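Local coordinates for protein Na-K-Cl cotransporter (Methanosarcina acetivorans, PDB 3G40) that probably carries chloride together with cations across the membrane, and is represented here by its C-terminal cytoplasmic domain, at residues A[61-64]-A[65-68]; A[255-258]-A[259-262]. All coordinates share one frame; numbering follows the deposited sequence.

Contact 1: A[61-64]-A[65-68]; sequences KENL and LSQL
Asn63 O receives two backbone N-H groups of the next turn. Ser66 N is 3.1 Å from Asn63 O, standing well above the carbonyl plane, 59° out of it. Gln67 N adds a weak bond, 3.3 Å from Asn63 O. One residue on, Leu64 O is also shared. Leu68 N gives it the straighter bond, with 2.9 Å between Leu68 N and Leu64 O and an N-H...O angle of 165°. Gln67 N reaches the same oxygen only weakly, so its N-H is divided between two carbonyls.

Asn63 is the N-cap residue, yet its side chain does not make the capping bond. Its CG is turned anti to the backbone N (chi1 -151°), which carries the amide out beside Ser66. There Ser66 OG sits above the amide plane rather than in it. Asn63 ND2 comes to 2.9 Å from Ser66 OG, but the angle is poor and no hydrogen bond results. The carboxylate of Asp60 accepts from Leu64 N and Leu65 N. The first two N-H groups of the helix, those of Leu64 and Leu65, thus meet a carboxylate, which would probably suit the positive end of the helix dipole.

Gln67 CG lies 3.7 Å from Asn63 O, and the chain, bent at chi2, carries Gln67 NE2 to 3.8 Å from Glu62 O. On the buried side, Leu64 CB meets Leu68 CG at 4.2 Å, one turn apart. Pro30 packs on Leu64, Leu33 on Leu68 and Ile86 on Leu64. The two leucines therefore face helix 30-44, and Leu64 also reaches strand 81-86. This is the first turn of an alpha helix, with Asn63 at the N-cap position. It opens helix 64-77, which connects parallel strands 49-54 and 81-86 in a beta-alpha-beta crossover of the alpha/beta fold.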
ATOM      1  N   LYS A  61      -8.133 -12.962  20.291  1.00 79.32           N
ATOM      2  CA  LYS A  61      -9.218 -13.009  19.314  1.00 92.13           C
ATOM      3  C   LYS A  61      -8.698 -12.871  17.888  1.00 93.43           C
ATOM      4  O   LYS A  61      -9.338 -13.327  16.938  1.00 94.90           O
ATOM      5  CB  LYS A  61     -10.250 -11.914  19.599  1.00100.21           C
ATOM      6  CG  LYS A  61     -11.610 -12.151  18.951  1.00108.47           C
ATOM      7  CD  LYS A  61     -12.292 -13.383  19.534  1.00115.42           C
ATOM      8  CE  LYS A  61     -13.725 -13.528  19.036  1.00118.92           C
ATOM      9  NZ  LYS A  61     -13.786 -13.753  17.565  1.00120.02           N
ATOM     10  N   GLU A  62      -7.539 -12.234  17.747  1.00 90.60           N
ATOM     11  CA  GLU A  62      -6.907 -12.052  16.445  1.00 84.71           C
ATOM     12  C   GLU A  62      -6.016 -13.245  16.126  1.00 76.34           C
ATOM     13  O   GLU A  62      -5.367 -13.292  15.082  1.00 72.20           O
ATOM     14  CB  GLU A  62      -6.076 -10.767  16.435  1.00 85.55           C
ATOM     15  CG  GLU A  62      -6.827  -9.530  16.901  1.00 93.36           C
ATOM     16  CD  GLU A  62      -7.897  -9.086  15.920  1.00104.50           C
ATOM     17  OE1 GLU A  62      -7.865  -9.541  14.757  1.00108.80           O
ATOM     18  OE2 GLU A  62      -8.766  -8.275  16.312  1.00107.34           O
ATOM     19  N   ASN A  63      -6.004 -14.214  17.036  1.00 71.07           N
ATOM     20  CA  ASN A  63      -5.109 -15.361  16.944  1.00 66.85           C
ATOM     21  C   ASN A  63      -3.697 -14.965  16.522  1.00 66.78           C
ATOM     22  O   ASN A  63      -3.170 -15.452  15.524  1.00 66.69           O
ATOM     23  CB  ASN A  63      -5.668 -16.429  16.007  1.00 78.21           C
ATOM     24  CG  ASN A  63      -5.210 -17.825  16.388  1.00 97.40           C
ATOM     25  OD1 ASN A  63      -4.387 -17.996  17.291  1.00 98.42           O
ATOM     26  ND2 ASN A  63      -5.747 -18.834  15.708  1.00104.43           N
ATOM     27  N   LEU A  64      -3.096 -14.066  17.287  1.00 62.50           N
ATOM     28  CA  LEU A  64      -1.715 -13.681  17.067  1.00 57.17           C
ATOM     29  C   LEU A  64      -0.792 -14.897  17.093  1.00 57.05           C
ATOM     30  O   LEU A  64       0.229 -14.918  16.411  1.00 49.58           O
ATOM     31  CB  LEU A  64      -1.285 -12.656  18.117  1.00 56.74           C
ATOM     32  CG  LEU A  64      -2.029 -11.321  18.031  1.00 55.20           C
ATOM     33  CD1 LEU A  64      -1.568 -10.371  19.123  1.00 53.84           C
ATOM     34  CD2 LEU A  64      -1.822 -10.710  16.671  1.00 54.69           C
ATOM     35  N   LEU A  65      -1.163 -15.925  17.860  1.00 50.19           N
ATOM     36  CA  LEU A  65      -0.306 -17.096  18.008  1.00 50.23           C
ATOM     37  C   LEU A  65      -0.108 -17.809  16.679  1.00 53.01           C
ATOM     38  O   LEU A  65       0.952 -18.385  16.429  1.00 54.80           O
ATOM     39  CB  LEU A  65      -0.868 -18.067  19.068  1.00 56.06           C
ATOM     40  CG  LEU A  65       0.128 -19.029  19.729  1.00 61.98           C
ATOM     41  CD1 LEU A  65       1.163 -18.273  20.568  1.00 66.13           C
ATOM     42  CD2 LEU A  65      -0.600 -20.057  20.593  1.00 67.29           C
ATOM     43  N   SER A  66      -1.127 -17.761  15.826  1.00 54.78           N
ATOM     44  CA  SER A  66      -1.050 -18.376  14.504  1.00 63.42           C
ATOM     45  C   SER A  66      -0.372 -17.487  13.456  1.00 66.40           C
ATOM     46  O   SER A  66       0.358 -17.973  12.588  1.00 72.25           O
ATOM     47  CB  SER A  66      -2.451 -18.746  14.023  1.00 71.24           C
ATOM     48  OG  SER A  66      -3.064 -19.660  14.914  1.00 73.33           O
ATOM     49  N   GLN A  67      -0.606 -16.182  13.541  1.00 55.76           N
ATOM     50  CA  GLN A  67      -0.172 -15.266  12.486  1.00 52.14           C
ATOM     51  C   GLN A  67       1.231 -14.680  12.672  1.00 47.28           C
ATOM     52  O   GLN A  67       1.969 -14.523  11.700  1.00 50.75           O
ATOM     53  CB  GLN A  67      -1.192 -14.135  12.312  1.00 60.99           C
ATOM     54  CG  GLN A  67      -2.582 -14.620  11.939  1.00 71.39           C
ATOM     55  CD  GLN A  67      -3.339 -13.622  11.082  1.00 78.76           C
ATOM     56  OE1 GLN A  67      -2.790 -13.052  10.134  1.00 83.74           O
ATOM     57  NE2 GLN A  67      -4.611 -13.412  11.403  1.00 82.40           N
ATOM     58  N   LEU A  68       1.593 -14.335  13.906  1.00 38.71           N
ATOM     59  CA  LEU A  68       2.889 -13.698  14.144  1.00 45.29           C
ATOM     60  C   LEU A  68       4.093 -14.548  13.736  1.00 41.74           C
ATOM     61  O   LEU A  68       5.036 -14.033  13.137  1.00 41.99           O
ATOM     62  CB  LEU A  68       3.034 -13.205  15.593  1.00 44.94           C
ATOM     63  CG  LEU A  68       2.231 -11.966  15.986  1.00 54.72           C
ATOM     64  CD1 LEU A  68       2.781 -11.402  17.275  1.00 56.90           C
ATOM     65  CD2 LEU A  68       2.252 -10.898  14.882  1.00 47.05           C
TER

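Contact 2: A[255-258]-A[259-262]; sequences NPDL and DLAR
The carboxylate of Asp257 lies flat over the start of the turn, with Leu260 CB against one face, 3.7 Å from Asp257 CG. Leu260 N approaches Asp257 OD1 from that same face in a weak bond, and Asp259 N adds a second weak bond, 3.1 Å from Asp257 OD1. CG anti to the backbone N (chi1 -176°) brings the carboxylate to these N-H groups, so Asp257, at the N-cap position, makes capping bonds. Asp257 O accepts from Ala261 N at 3.2 Å, in the carbonyl plane.

The guanidinium of Arg262 lies oblique to Leu258 O, and Arg262 NH1 is 3.8 Å from Leu258 CB. Arg262 NH1 makes a salt bridge to Asp259 OD1 at 3.2 Å, though the hydrogen bond in it is weak. Stronger partners lie beyond the turn: Asp124 pairs with Arg262, and Arg121 with Asp259. Pro118 O takes the N-H of Arg262 NE. With an alanine here, Asp124 would probably lose its charged mate and Pro118 O its donor.

Leu258 packs on Ile127 and Pro256 on Ile131, both of helix 124-136, while Ala261 rests on Leu117. Helix 258-268 thus starts beside that helix and the loop after strand 112-116.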
ATOM      1  N   ASN A 255       8.107  15.570  23.417  1.00 64.49           N
ATOM      2  CA  ASN A 255       6.804  15.812  24.021  1.00 65.48           C
ATOM      3  C   ASN A 255       5.859  16.264  22.921  1.00 62.27           C
ATOM      4  O   ASN A 255       5.569  17.456  22.787  1.00 67.20           O
ATOM      5  CB  ASN A 255       6.915  16.895  25.098  1.00 72.55           C
ATOM      6  CG  ASN A 255       5.560  17.359  25.604  1.00 87.32           C
ATOM      7  OD1 ASN A 255       4.552  16.663  25.452  1.00 93.24           O
ATOM      8  ND2 ASN A 255       5.531  18.541  26.214  1.00 92.66           N
ATOM      9  N   PRO A 256       5.384  15.308  22.114  1.00 58.78           N
ATOM     10  CA  PRO A 256       4.764  15.586  20.814  1.00 65.30           C
ATOM     11  C   PRO A 256       3.311  16.044  20.885  1.00 66.41           C
ATOM     12  O   PRO A 256       2.565  15.621  21.768  1.00 70.34           O
ATOM     13  CB  PRO A 256       4.822  14.227  20.101  1.00 65.07           C
ATOM     14  CG  PRO A 256       5.496  13.260  21.068  1.00 67.10           C
ATOM     15  CD  PRO A 256       5.392  13.871  22.420  1.00 64.03           C
ATOM     16  N   ASP A 257       2.923  16.901  19.947  1.00 63.72           N
ATOM     17  CA  ASP A 257       1.522  17.221  19.725  1.00 64.40           C
ATOM     18  C   ASP A 257       1.022  16.320  18.604  1.00 64.75           C
ATOM     19  O   ASP A 257       1.226  16.617  17.426  1.00 54.40           O
ATOM     20  CB  ASP A 257       1.360  18.687  19.331  1.00 68.88           C
ATOM     21  CG  ASP A 257      -0.097  19.099  19.178  1.00 76.71           C
ATOM     22  OD1 ASP A 257      -0.980  18.217  19.176  1.00 74.27           O
ATOM     23  OD2 ASP A 257      -0.360  20.318  19.055  1.00 80.28           O
ATOM     24  N   LEU A 258       0.382  15.217  18.982  1.00 62.27           N
ATOM     25  CA  LEU A 258      -0.079  14.210  18.028  1.00 62.21           C
ATOM     26  C   LEU A 258      -1.112  14.751  17.042  1.00 60.16           C
ATOM     27  O   LEU A 258      -1.255  14.224  15.934  1.00 53.28           O
ATOM     28  CB  LEU A 258      -0.646  12.989  18.758  1.00 65.69           C
ATOM     29  CG  LEU A 258       0.302  12.206  19.668  1.00 65.80           C
ATOM     30  CD1 LEU A 258      -0.330  10.887  20.070  1.00 64.66           C
ATOM     31  CD2 LEU A 258       1.638  11.970  18.992  1.00 62.52           C
ATOM     32  N   ASP A 259      -1.839  15.791  17.446  1.00 52.85           N
ATOM     33  CA  ASP A 259      -2.815  16.415  16.554  1.00 63.94           C
ATOM     34  C   ASP A 259      -2.108  17.220  15.470  1.00 55.31           C
ATOM     35  O   ASP A 259      -2.575  17.310  14.337  1.00 54.32           O
ATOM     36  CB  ASP A 259      -3.782  17.308  17.332  1.00 68.42           C
ATOM     37  CG  ASP A 259      -4.876  16.517  18.020  1.00 76.22           C
ATOM     38  OD1 ASP A 259      -5.127  15.359  17.618  1.00 78.07           O
ATOM     39  OD2 ASP A 259      -5.492  17.057  18.964  1.00 83.41           O
ATOM     40  N   LEU A 260      -0.977  17.807  15.836  1.00 57.57           N
ATOM     41  CA  LEU A 260      -0.146  18.516  14.880  1.00 59.51           C
ATOM     42  C   LEU A 260       0.372  17.514  13.845  1.00 56.36           C
ATOM     43  O   LEU A 260       0.381  17.793  12.648  1.00 48.97           O
ATOM     44  CB  LEU A 260       1.009  19.191  15.608  1.00 64.52           C
ATOM     45  CG  LEU A 260       1.496  20.523  15.045  1.00 75.22           C
ATOM     46  CD1 LEU A 260       2.354  21.249  16.071  1.00 76.82           C
ATOM     47  CD2 LEU A 260       2.254  20.306  13.748  1.00 75.93           C
ATOM     48  N   ALA A 261       0.782  16.336  14.312  1.00 54.74           N
ATOM     49  CA  ALA A 261       1.257  15.290  13.415  1.00 49.68           C
ATOM     50  C   ALA A 261       0.160  14.892  12.434  1.00 48.21           C
ATOM     51  O   ALA A 261       0.410  14.774  11.236  1.00 45.61           O
ATOM     52  CB  ALA A 261       1.745  14.068  14.211  1.00 49.20           C
ATOM     53  N   ARG A 262      -1.055  14.700  12.946  1.00 42.54           N
ATOM     54  CA  ARG A 262      -2.176  14.300  12.108  1.00 50.18           C
ATOM     55  C   ARG A 262      -2.473  15.384  11.085  1.00 54.18           C
ATOM     56  O   ARG A 262      -2.735  15.095   9.920  1.00 51.03           O
ATOM     57  CB  ARG A 262      -3.425  14.026  12.945  1.00 52.95           C
ATOM     58  CG  ARG A 262      -3.380  12.739  13.749  1.00 55.44           C
ATOM     59  CD  ARG A 262      -4.717  12.486  14.435  1.00 60.19           C
ATOM     60  NE  ARG A 262      -4.684  11.280  15.251  1.00 63.10           N
ATOM     61  CZ  ARG A 262      -4.362  11.261  16.540  1.00 64.40           C
ATOM     62  NH1 ARG A 262      -4.051  12.389  17.166  1.00 60.26           N
ATOM     63  NH2 ARG A 262      -4.355  10.111  17.203  1.00 59.54           N
TER

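Both contacts are the first turn of a helix that follows a parallel strand, but in different halves of the domain. The centre of contact 1 lies about 26 Å from the chain centre, that of contact 2 about 14 Å; the two centres are about 31 Å apart. Each is partly buried, with more of contact 1 exposed. They share no helix or strand. In contact 1 the acid that takes the first N-H groups comes from just before it, and hydrophobic contacts hold the buried side. In contact 2 the side chain of the N-cap residue accepts from the turn, weakly, and arginines and aspartates join it to the start of helix 124-136 and the loop before it.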